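Local coordinates for head completion protein gp6 (Enterobacteria phage HK97, PDB 3JVO), which completes the phage head as a thirteen-membered ring of the head-tail connector, binding the portal protein and gp7 around an open central channel for DNA ejection, at residues Q16-E21 with E27-Y32; F37-R42 with L64-D69; K60-L65 with R90-H95. All coordinates share one frame; numbering follows the deposited sequence.

Contact 1 (Q16-E21 with E27-Y32); sequences QQIEFE and ELITLY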
loop_
_atom_site.group_PDB
_atom_site.type_symbol
_atom_site.label_atom_id
_atom_site.label_comp_id
_atom_site.label_asym_id
_atom_site.label_seq_id
_atom_site.Cartn_x
_atom_site.Cartn_y
_atom_site.Cartn_z
ATOM N N GLN G 16 -25.116 -24.858 -23.671
ATOM C CA GLN G 16 -24.966 -25.320 -22.294
ATOM C C GLN G 16 -23.636 -24.852 -21.683
ATOM O O GLN G 16 -23.580 -24.553 -20.506
ATOM C CB GLN G 16 -25.088 -26.844 -22.229
ATOM C CG GLN G 16 -26.521 -27.334 -22.515
ATOM C CD GLN G 16 -26.622 -28.835 -22.576
ATOM O OE1 GLN G 16 -25.623 -29.542 -22.524
ATOM N NE2 GLN G 16 -27.836 -29.333 -22.674
ATOM N N GLN G 17 -22.579 -24.774 -22.489
ATOM C CA GLN G 17 -21.288 -24.273 -22.007
ATOM C C GLN G 17 -21.472 -22.887 -21.394
ATOM O O GLN G 17 -20.958 -22.593 -20.310
ATOM C CB GLN G 17 -20.259 -24.232 -23.162
ATOM C CG GLN G 17 -18.914 -23.575 -22.818
ATOM C CD GLN G 17 -18.100 -24.436 -21.877
ATOM O OE1 GLN G 17 -18.498 -25.564 -21.565
ATOM N NE2 GLN G 17 -16.963 -23.912 -21.407
ATOM N N ILE G 18 -22.232 -22.041 -22.084
ATOM C CA ILE G 18 -22.456 -20.688 -21.620
ATOM C C ILE G 18 -23.762 -20.502 -20.827
ATOM O O ILE G 18 -24.116 -19.372 -20.508
ATOM C CB ILE G 18 -22.420 -19.677 -22.774
ATOM C CG1 ILE G 18 -23.363 -20.109 -23.918
ATOM C CG2 ILE G 18 -20.966 -19.452 -23.224
ATOM C CD1 ILE G 18 -23.502 -19.071 -25.034
ATOM N N GLU G 19 -24.461 -21.593 -20.522
ATOM C CA GLU G 19 -25.727 -21.539 -19.772
ATOM C C GLU G 19 -26.700 -20.558 -20.410
ATOM O O GLU G 19 -27.251 -19.699 -19.739
ATOM C CB GLU G 19 -25.478 -21.181 -18.294
ATOM C CG GLU G 19 -24.656 -22.246 -17.548
ATOM C CD GLU G 19 -24.098 -21.783 -16.185
ATOM O OE1 GLU G 19 -24.656 -20.833 -15.560
ATOM O OE2 GLU G 19 -23.108 -22.404 -15.720
ATOM N N PHE G 20 -26.877 -20.686 -21.720
ATOM C CA PHE G 20 -27.704 -19.766 -22.500
ATOM C C PHE G 20 -28.897 -20.540 -23.070
ATOM O O PHE G 20 -28.731 -21.399 -23.934
ATOM C CB PHE G 20 -26.863 -19.141 -23.630
ATOM C CG PHE G 20 -27.532 -17.972 -24.335
ATOM C CD1 PHE G 20 -27.586 -16.718 -23.742
ATOM C CD2 PHE G 20 -28.089 -18.134 -25.604
ATOM C CE1 PHE G 20 -28.196 -15.634 -24.394
ATOM C CE2 PHE G 20 -28.698 -17.056 -26.271
ATOM C CZ PHE G 20 -28.751 -15.799 -25.658
ATOM N N GLU G 21 -30.096 -20.237 -22.591
ATOM C CA GLU G 21 -31.286 -21.012 -22.969
ATOM C C GLU G 21 -32.084 -20.486 -24.172
ATOM O O GLU G 21 -32.774 -21.260 -24.840
ATOM C CB GLU G 21 -32.215 -21.220 -21.762
ATOM C CG GLU G 21 -31.838 -22.439 -20.893
ATOM C CD GLU G 21 -30.835 -22.112 -19.779
ATOM O OE1 GLU G 21 -30.297 -20.973 -19.760
ATOM O OE2 GLU G 21 -30.587 -22.996 -18.912
ATOM N N GLU G 27 -27.317 -17.713 -34.705
ATOM C CA GLU G 27 -26.355 -17.267 -35.714
ATOM C C GLU G 27 -25.086 -16.640 -35.102
ATOM O O GLU G 27 -23.973 -16.979 -35.479
ATOM C CB GLU G 27 -27.038 -16.315 -36.690
ATOM C CG GLU G 27 -26.151 -15.814 -37.804
ATOM C CD GLU G 27 -26.889 -15.013 -38.887
ATOM O OE1 GLU G 27 -27.891 -14.294 -38.586
ATOM O OE2 GLU G 27 -26.434 -15.100 -40.061
ATOM N N LEU G 28 -25.254 -15.750 -34.134
ATOM C CA LEU G 28 -24.101 -15.212 -33.409
ATOM C C LEU G 28 -23.292 -16.305 -32.698
ATOM O O LEU G 28 -22.056 -16.402 -32.857
ATOM C CB LEU G 28 -24.552 -14.147 -32.408
ATOM C CG LEU G 28 -23.390 -13.437 -31.697
ATOM C CD1 LEU G 28 -22.630 -12.523 -32.625
ATOM C CD2 LEU G 28 -23.968 -12.654 -30.525
ATOM N N ILE G 29 -23.988 -17.135 -31.925
ATOM C CA ILE G 29 -23.350 -18.256 -31.207
ATOM C C ILE G 29 -22.582 -19.185 -32.160
ATOM O O ILE G 29 -21.429 -19.578 -31.888
ATOM C CB ILE G 29 -24.385 -19.036 -30.352
ATOM C CG1 ILE G 29 -24.817 -18.158 -29.163
ATOM C CG2 ILE G 29 -23.804 -20.382 -29.905
ATOM C CD1 ILE G 29 -26.049 -18.678 -28.431
ATOM N N THR G 30 -23.217 -19.506 -33.287
ATOM C CA THR G 30 -22.576 -20.295 -34.348
ATOM C C THR G 30 -21.292 -19.641 -34.864
ATOM O O THR G 30 -20.288 -20.345 -35.107
ATOM C CB THR G 30 -23.553 -20.602 -35.513
ATOM O OG1 THR G 30 -24.667 -21.352 -34.998
ATOM C CG2 THR G 30 -22.872 -21.408 -36.630
ATOM N N LEU G 31 -21.303 -18.310 -35.003
ATOM C CA LEU G 31 -20.117 -17.581 -35.456
ATOM C C LEU G 31 -18.970 -17.694 -34.433
ATOM O O LEU G 31 -17.800 -17.911 -34.800
ATOM C CB LEU G 31 -20.469 -16.115 -35.764
ATOM C CG LEU G 31 -19.374 -15.199 -36.326
ATOM C CD1 LEU G 31 -19.904 -13.828 -36.847
ATOM C CD2 LEU G 31 -18.244 -14.961 -35.264
ATOM N N TYR G 32 -19.302 -17.580 -33.151
ATOM C CA TYR G 32 -18.304 -17.725 -32.097
ATOM C C TYR G 32 -17.716 -19.143 -32.095
ATOM O O TYR G 32 -16.516 -19.326 -31.918
ATOM C CB TYR G 32 -18.912 -17.463 -30.715
ATOM C CG TYR G 32 -19.357 -16.032 -30.415
ATOM C CD1 TYR G 32 -18.748 -14.936 -31.013
ATOM C CD2 TYR G 32 -20.395 -15.798 -29.508
ATOM C CE1 TYR G 32 -19.164 -13.617 -30.718
ATOM C CE2 TYR G 32 -20.829 -14.493 -29.211
ATOM C CZ TYR G 32 -20.210 -13.415 -29.799
ATOM O OH TYR G 32 -20.644 -12.131 -29.484
#
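One methyl group carries most of this contact: CD1 of Ile-29 lies 3.5 Å from CD2 of Phe-20 and also meets CE2 of the same ring at 3.8 Å, so it rests on a single side bond of the phenyl group. The methyl arrives at a slant. Ile-29 reaches across because CG1 is turned anti to its carbonyl carbon (chi1 -70°) and the chain then runs extended to CD1. Phe-20 answers with CG anti to its backbone N (chi1 -169°), which sends the ring out from the loop. Beside it, Ile-18 offers its own terminal methyl, which meets the flank of the Ile-29 methyl, the two CD1 atoms being 4.3 Å apart.

The backbone explains how two residues so close in sequence come to face the same helix. Helix 11-17 ends in a Schellman motif: Glu-19, at positive phi, is the C-prime residue, Phe-20 N to Lys-15 O is the outer bond, and Glu-19 N to Gln-16 O (3.1 Å) lies inside it. Phe-67 and Phe-71 of helix 57-72 both touch Ile-18, and Phe-71 meets the Phe-20 ring edge-to-face. Tyr-32 OH is hydrogen-bonded to Gln-17 OE1 of a neighbouring subunit.

No hydrogen bond crosses between 16-21 and 27-32. The contact is apolar and small (97 Å²), one part of a larger cluster with Phe-67 and Phe-71, with neither direction nor charge to fix the pairing.

Contact 2 (F37-R42 with L64-D69); sequences FDYCMR and LLVFAD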
loop_
_atom_site.group_PDB
_atom_site.type_symbol
_atom_site.label_atom_id
_atom_site.label_comp_id
_atom_site.label_asym_id
_atom_site.label_seq_id
_atom_site.Cartn_x
_atom_site.Cartn_y
_atom_site.Cartn_z
ATOM N N PHE G 37 -13.264 -22.746 -33.157
ATOM C CA PHE G 37 -12.800 -23.972 -33.779
ATOM C C PHE G 37 -11.685 -23.677 -34.767
ATOM O O PHE G 37 -10.642 -24.339 -34.734
ATOM C CB PHE G 37 -13.954 -24.683 -34.472
ATOM C CG PHE G 37 -13.587 -26.027 -35.061
ATOM C CD1 PHE G 37 -13.299 -27.122 -34.234
ATOM C CD2 PHE G 37 -13.587 -26.211 -36.438
ATOM C CE1 PHE G 37 -12.968 -28.380 -34.796
ATOM C CE2 PHE G 37 -13.267 -27.457 -37.010
ATOM C CZ PHE G 37 -12.957 -28.537 -36.189
ATOM N N ASP G 38 -11.906 -22.689 -35.631
ATOM C CA ASP G 38 -10.901 -22.234 -36.594
ATOM C C ASP G 38 -9.584 -21.907 -35.867
ATOM O O ASP G 38 -8.501 -22.351 -36.256
ATOM C CB ASP G 38 -11.433 -21.020 -37.367
ATOM C CG ASP G 38 -10.418 -20.456 -38.364
ATOM O OD1 ASP G 38 -9.745 -21.253 -39.043
ATOM O OD2 ASP G 38 -10.300 -19.220 -38.486
ATOM N N TYR G 39 -9.690 -21.162 -34.776
ATOM C CA TYR G 39 -8.519 -20.773 -33.993
ATOM C C TYR G 39 -7.794 -22.001 -33.430
ATOM O O TYR G 39 -6.580 -22.144 -33.610
ATOM C CB TYR G 39 -8.922 -19.804 -32.872
ATOM C CG TYR G 39 -7.789 -19.461 -31.936
ATOM C CD1 TYR G 39 -6.871 -18.468 -32.261
ATOM C CD2 TYR G 39 -7.630 -20.148 -30.732
ATOM C CE1 TYR G 39 -5.817 -18.176 -31.415
ATOM C CE2 TYR G 39 -6.592 -19.863 -29.883
ATOM C CZ TYR G 39 -5.689 -18.885 -30.227
ATOM O OH TYR G 39 -4.661 -18.607 -29.372
ATOM N N CYS G 40 -8.534 -22.891 -32.761
ATOM C CA CYS G 40 -7.897 -24.056 -32.157
ATOM C C CYS G 40 -7.272 -25.004 -33.189
ATOM O O CYS G 40 -6.187 -25.526 -32.950
ATOM C CB CYS G 40 -8.845 -24.807 -31.220
ATOM S SG CYS G 40 -9.321 -23.844 -29.757
HETATM N N MSE G 41 -7.951 -25.210 -34.318
HETATM C CA MSE G 41 -7.425 -25.976 -35.454
HETATM C C MSE G 41 -6.123 -25.404 -36.036
HETATM O O MSE G 41 -5.168 -26.147 -36.259
HETATM C CB MSE G 41 -8.464 -26.073 -36.575
HETATM C CG MSE G 41 -9.691 -26.890 -36.231
HETATM SE SE MSE G 41 -9.250 -28.770 -35.830
HETATM C CE MSE G 41 -9.388 -28.754 -33.922
ATOM N N ARG G 42 -6.092 -24.103 -36.305
ATOM C CA ARG G 42 -4.885 -23.476 -36.831
ATOM C C ARG G 42 -3.746 -23.617 -35.836
ATOM O O ARG G 42 -2.630 -23.953 -36.209
ATOM C CB ARG G 42 -5.117 -22.006 -37.174
ATOM C CG ARG G 42 -5.959 -21.765 -38.426
ATOM C CD ARG G 42 -5.189 -21.987 -39.719
ATOM N NE ARG G 42 -3.958 -21.193 -39.789
ATOM C CZ ARG G 42 -3.419 -20.727 -40.918
ATOM N NH1 ARG G 42 -4.008 -20.946 -42.092
ATOM N NH2 ARG G 42 -2.291 -20.023 -40.877
ATOM N N LEU G 64 -14.382 -25.171 -26.466
ATOM C CA LEU G 64 -15.419 -24.716 -25.542
ATOM C C LEU G 64 -14.947 -23.508 -24.741
ATOM O O LEU G 64 -15.711 -22.569 -24.533
ATOM C CB LEU G 64 -15.836 -25.832 -24.595
ATOM C CG LEU G 64 -16.738 -26.942 -25.140
ATOM C CD1 LEU G 64 -16.954 -27.982 -24.017
ATOM C CD2 LEU G 64 -18.103 -26.422 -25.634
ATOM N N LEU G 65 -13.678 -23.509 -24.315
ATOM C CA LEU G 65 -13.174 -22.397 -23.498
ATOM C C LEU G 65 -12.998 -21.126 -24.330
ATOM O O LEU G 65 -13.319 -20.006 -23.894
ATOM C CB LEU G 65 -11.862 -22.779 -22.824
ATOM C CG LEU G 65 -11.912 -23.863 -21.728
ATOM C CD1 LEU G 65 -10.519 -24.382 -21.498
ATOM C CD2 LEU G 65 -12.482 -23.247 -20.448
ATOM N N VAL G 66 -12.492 -21.303 -25.535
ATOM C CA VAL G 66 -12.269 -20.171 -26.429
ATOM C C VAL G 66 -13.636 -19.590 -26.835
ATOM O O VAL G 66 -13.810 -18.382 -26.866
ATOM C CB VAL G 66 -11.384 -20.580 -27.647
ATOM C CG1 VAL G 66 -11.277 -19.419 -28.684
ATOM C CG2 VAL G 66 -10.007 -20.957 -27.156
ATOM N N PHE G 67 -14.583 -20.467 -27.156
ATOM C CA PHE G 67 -15.948 -20.070 -27.540
ATOM C C PHE G 67 -16.619 -19.262 -26.419
ATOM O O PHE G 67 -17.184 -18.187 -26.658
ATOM C CB PHE G 67 -16.797 -21.314 -27.889
ATOM C CG PHE G 67 -18.292 -21.089 -27.744
ATOM C CD1 PHE G 67 -19.032 -20.540 -28.783
ATOM C CD2 PHE G 67 -18.941 -21.380 -26.547
ATOM C CE1 PHE G 67 -20.404 -20.293 -28.619
ATOM C CE2 PHE G 67 -20.318 -21.156 -26.385
ATOM C CZ PHE G 67 -21.044 -20.621 -27.419
ATOM N N ALA G 68 -16.577 -19.782 -25.195
ATOM C CA ALA G 68 -17.234 -19.082 -24.094
ATOM C C ALA G 68 -16.548 -17.724 -23.844
ATOM O O ALA G 68 -17.200 -16.755 -23.513
ATOM C CB ALA G 68 -17.252 -19.960 -22.818
ATOM N N ASP G 69 -15.231 -17.642 -24.026
ATOM C CA ASP G 69 -14.570 -16.343 -23.862
ATOM C C ASP G 69 -15.133 -15.292 -24.843
ATOM O O ASP G 69 -15.471 -14.185 -24.432
ATOM C CB ASP G 69 -13.059 -16.464 -23.998
ATOM C CG ASP G 69 -12.361 -15.160 -23.754
ATOM O OD1 ASP G 69 -12.451 -14.615 -22.618
ATOM O OD2 ASP G 69 -11.738 -14.656 -24.717
#
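Val-66 divides its two methyls between two neighbours on the facing helix. CG2 meets Cys-40 SG at 3.9 Å, while CG1 approaches CD2 of Tyr-39 at 4.2 Å, at an oblique angle to the ring. The fork follows from one torsion: CG1 stands anti to the backbone N of Val-66 (chi1 174°), which leaves CG2 beside that N; Cys-40, with SG anti to its carbonyl carbon (chi1 -66°), aims its sulfur at the flank of this methyl.

Here helices 26-44 and 57-72 come close, Cys-40 CA and Val-66 CA being 8.2 Å apart, the shortest such separation between the two segments.

Around this inner group lies a second layer. Val-66 also packs on Ala-36, one turn earlier on helix 26-44, and Cys-40 on Ala-62 and Val-63, one turn earlier on helix 57-72. Phe-67, next along from Val-66, packs on Ala-36 as well, and on Tyr-32 and Ile-29, carrying the apolar contact of the two helices on toward the start of helix 26-44. Met-92 of helix 87-93 touches both Tyr-39 and Cys-40, closing the group from a third helix. Met-91 of a neighbouring subunit packs on both Tyr-39 and Val-66, which brings the core of one monomer to the ring interface.

All three touching residues are buried. With one branched side chain meeting a thiol and an aromatic ring, at this point the helices are joined by apolar packing alone, with no hydrogen bond between 37-42 and 64-69, and Tyr-39 and Val-66 serve both the monomer core and the contact between subunits.

Contact 3 (K60-L65 with R90-H95); sequences KGAVLL and RMMFIH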
loop_
_atom_site.group_PDB
_atom_site.type_symbol
_atom_site.label_atom_id
_atom_site.label_comp_id
_atom_site.label_asym_id
_atom_site.label_seq_id
_atom_site.Cartn_x
_atom_site.Cartn_y
_atom_site.Cartn_z
ATOM N N LYS G 60 -11.527 -30.518 -28.001
ATOM C CA LYS G 60 -12.900 -30.104 -27.827
ATOM C C LYS G 60 -13.046 -29.204 -26.571
ATOM O O LYS G 60 -13.722 -28.174 -26.600
ATOM C CB LYS G 60 -13.808 -31.326 -27.795
ATOM C CG LYS G 60 -14.025 -31.954 -29.185
ATOM C CD LYS G 60 -14.704 -33.324 -29.135
ATOM C CE LYS G 60 -16.084 -33.257 -28.478
ATOM N NZ LYS G 60 -16.874 -34.561 -28.608
ATOM N N GLY G 61 -12.365 -29.580 -25.490
ATOM C CA GLY G 61 -12.317 -28.785 -24.274
ATOM C C GLY G 61 -11.792 -27.384 -24.504
ATOM O O GLY G 61 -12.372 -26.420 -23.992
ATOM N N ALA G 62 -10.702 -27.261 -25.261
ATOM C CA ALA G 62 -10.180 -25.936 -25.604
ATOM C C ALA G 62 -11.154 -25.081 -26.438
ATOM O O ALA G 62 -11.300 -23.888 -26.192
ATOM C CB ALA G 62 -8.793 -26.035 -26.306
ATOM N N VAL G 63 -11.809 -25.682 -27.426
ATOM C CA VAL G 63 -12.751 -24.945 -28.264
ATOM C C VAL G 63 -13.885 -24.365 -27.394
ATOM O O VAL G 63 -14.294 -23.221 -27.561
ATOM C CB VAL G 63 -13.338 -25.855 -29.379
ATOM C CG1 VAL G 63 -14.524 -25.165 -30.093
ATOM C CG2 VAL G 63 -12.249 -26.263 -30.401
ATOM N N LEU G 64 -14.382 -25.171 -26.466
ATOM C CA LEU G 64 -15.419 -24.716 -25.542
ATOM C C LEU G 64 -14.947 -23.508 -24.741
ATOM O O LEU G 64 -15.711 -22.569 -24.533
ATOM C CB LEU G 64 -15.836 -25.832 -24.595
ATOM C CG LEU G 64 -16.738 -26.942 -25.140
ATOM C CD1 LEU G 64 -16.954 -27.982 -24.017
ATOM C CD2 LEU G 64 -18.103 -26.422 -25.634
ATOM N N LEU G 65 -13.678 -23.509 -24.315
ATOM C CA LEU G 65 -13.174 -22.397 -23.498
ATOM C C LEU G 65 -12.998 -21.126 -24.330
ATOM O O LEU G 65 -13.319 -20.006 -23.894
ATOM C CB LEU G 65 -11.862 -22.779 -22.824
ATOM C CG LEU G 65 -11.912 -23.863 -21.728
ATOM C CD1 LEU G 65 -10.519 -24.382 -21.498
ATOM C CD2 LEU G 65 -12.482 -23.247 -20.448
ATOM N N ARG G 90 -3.071 -25.303 -22.508
ATOM C CA ARG G 90 -2.632 -26.631 -22.065
ATOM C C ARG G 90 -3.405 -27.758 -22.750
ATOM O O ARG G 90 -2.807 -28.712 -23.224
ATOM C CB ARG G 90 -2.666 -26.752 -20.528
ATOM C CG ARG G 90 -1.506 -25.983 -19.898
ATOM C CD ARG G 90 -1.613 -25.785 -18.397
ATOM N NE ARG G 90 -0.571 -24.845 -17.963
ATOM C CZ ARG G 90 -0.432 -24.345 -16.734
ATOM N NH1 ARG G 90 -1.258 -24.685 -15.746
ATOM N NH2 ARG G 90 0.547 -23.488 -16.491
HETATM N N MSE G 91 -4.722 -27.618 -22.847
HETATM C CA MSE G 91 -5.541 -28.582 -23.583
HETATM C C MSE G 91 -5.069 -28.712 -25.035
HETATM O O MSE G 91 -5.072 -29.795 -25.584
HETATM C CB MSE G 91 -7.010 -28.155 -23.595
HETATM C CG MSE G 91 -7.716 -28.171 -22.241
HETATM SE SE MSE G 91 -8.215 -29.975 -21.784
HETATM C CE MSE G 91 -9.835 -29.403 -20.957
HETATM N N MSE G 92 -4.678 -27.596 -25.646
HETATM C CA MSE G 92 -4.238 -27.576 -27.055
HETATM C C MSE G 92 -2.802 -28.089 -27.251
HETATM O O MSE G 92 -2.488 -28.732 -28.254
HETATM C CB MSE G 92 -4.345 -26.155 -27.609
HETATM C CG MSE G 92 -5.698 -25.762 -28.183
HETATM SE SE MSE G 92 -5.608 -23.926 -28.865
HETATM C CE MSE G 92 -5.537 -22.863 -27.255
ATOM N N PHE G 93 -1.935 -27.798 -26.287
ATOM C CA PHE G 93 -0.496 -28.053 -26.411
ATOM C C PHE G 93 -0.220 -29.538 -26.599
ATOM O O PHE G 93 0.623 -29.923 -27.399
ATOM C CB PHE G 93 0.231 -27.497 -25.175
ATOM C CG PHE G 93 1.707 -27.826 -25.110
ATOM C CD1 PHE G 93 2.655 -26.964 -25.661
ATOM C CD2 PHE G 93 2.154 -28.982 -24.458
ATOM C CE1 PHE G 93 4.022 -27.267 -25.582
ATOM C CE2 PHE G 93 3.507 -29.287 -24.380
ATOM C CZ PHE G 93 4.441 -28.431 -24.942
ATOM N N ILE G 94 -0.964 -30.363 -25.866
ATOM C CA ILE G 94 -0.778 -31.817 -25.889
ATOM C C ILE G 94 -1.274 -32.473 -27.198
ATOM O O ILE G 94 -1.074 -33.667 -27.414
ATOM C CB ILE G 94 -1.365 -32.492 -24.613
ATOM C CG1 ILE G 94 -2.770 -31.988 -24.320
ATOM C CG2 ILE G 94 -0.490 -32.216 -23.406
ATOM C CD1 ILE G 94 -3.830 -32.951 -24.667
ATOM N N HIS G 95 -1.893 -31.677 -28.072
ATOM C CA HIS G 95 -2.300 -32.140 -29.408
ATOM C C HIS G 95 -1.750 -31.262 -30.536
ATOM O O HIS G 95 -2.249 -31.270 -31.670
ATOM C CB HIS G 95 -3.818 -32.283 -29.496
ATOM C CG HIS G 95 -4.342 -33.503 -28.809
ATOM N ND1 HIS G 95 -5.127 -33.443 -27.677
ATOM C CD2 HIS G 95 -4.174 -34.818 -29.082
ATOM C CE1 HIS G 95 -5.429 -34.669 -27.289
ATOM N NE2 HIS G 95 -4.861 -35.521 -28.124
#
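Gly-61 is the first residue of helix 57-72 to meet helix 87-93 here. Its CA lies 4.2 Å from CE of Met-91, the terminal methyl of a selenomethionine. That side chain starts with CG anti to its carbonyl carbon (chi1 -66°), then bends at chi2 (-79°) and again further out, and brings its methyl up to the glycine backbone. With no side chain on Gly-61, the methyl can come closer than a CB there would permit.

Ala-62 comes next, and its CB points toward the opposing helix. This CB touches two consecutive selenomethionines, on adjoining sides, meeting CB of Met-91 at 3.9 Å and CG of Met-92 at 3.6 Å. The small pair Gly-61 and Ala-62 lets the backbones draw close, with Ala-62 CA only 5.7 Å from Met-91 CA. It is a compact helix-helix packing, in which a late helix of the gp6-like connector fold, reached after the short strands 77-78 and 83-84, returns to lie against the long helix 57-72. Further out, Met-92 extends past Ala-62 to Cys-40, Trp-43 and Cys-44 of helix 26-44, while Met-91 also leans on Ala-58.

Val-63 turns from helix 87-93 and packs instead on Cys-40 and on Phe-14 of helix 11-17. Leu-64 likewise packs on Phe-14 and, across the ring interface, on Leu-31 of a neighbouring subunit. In that same subunit Met-70 packs on Met-91, and Arg-42 donates through NH2 to the backbone O of Ile-94.

Helix 57-72 runs through the set: it supplies one side of contacts 2 and 3, which share Leu-64 and Leu-65 and have centres about 8 Å apart, and its Phe-67 reaches contact 1. Contacts 2 and 3 meet directly where Cys-40 SG lies 3.8 Å from Met-92 SE. Contact 1 is centred about 13 Å from contact 2, bridged where Phe-67 CE2 meets Ile-18 CG2 at 3.6 Å, and about 18 Å from contact 3, on the opposite side of the chain's centre. A pentanediol, probably from the crystallisation liquor, lies about 4 Å from the side chain of Met-91. All three contacts also touch the same neighbouring subunit of the thirteen-membered ring.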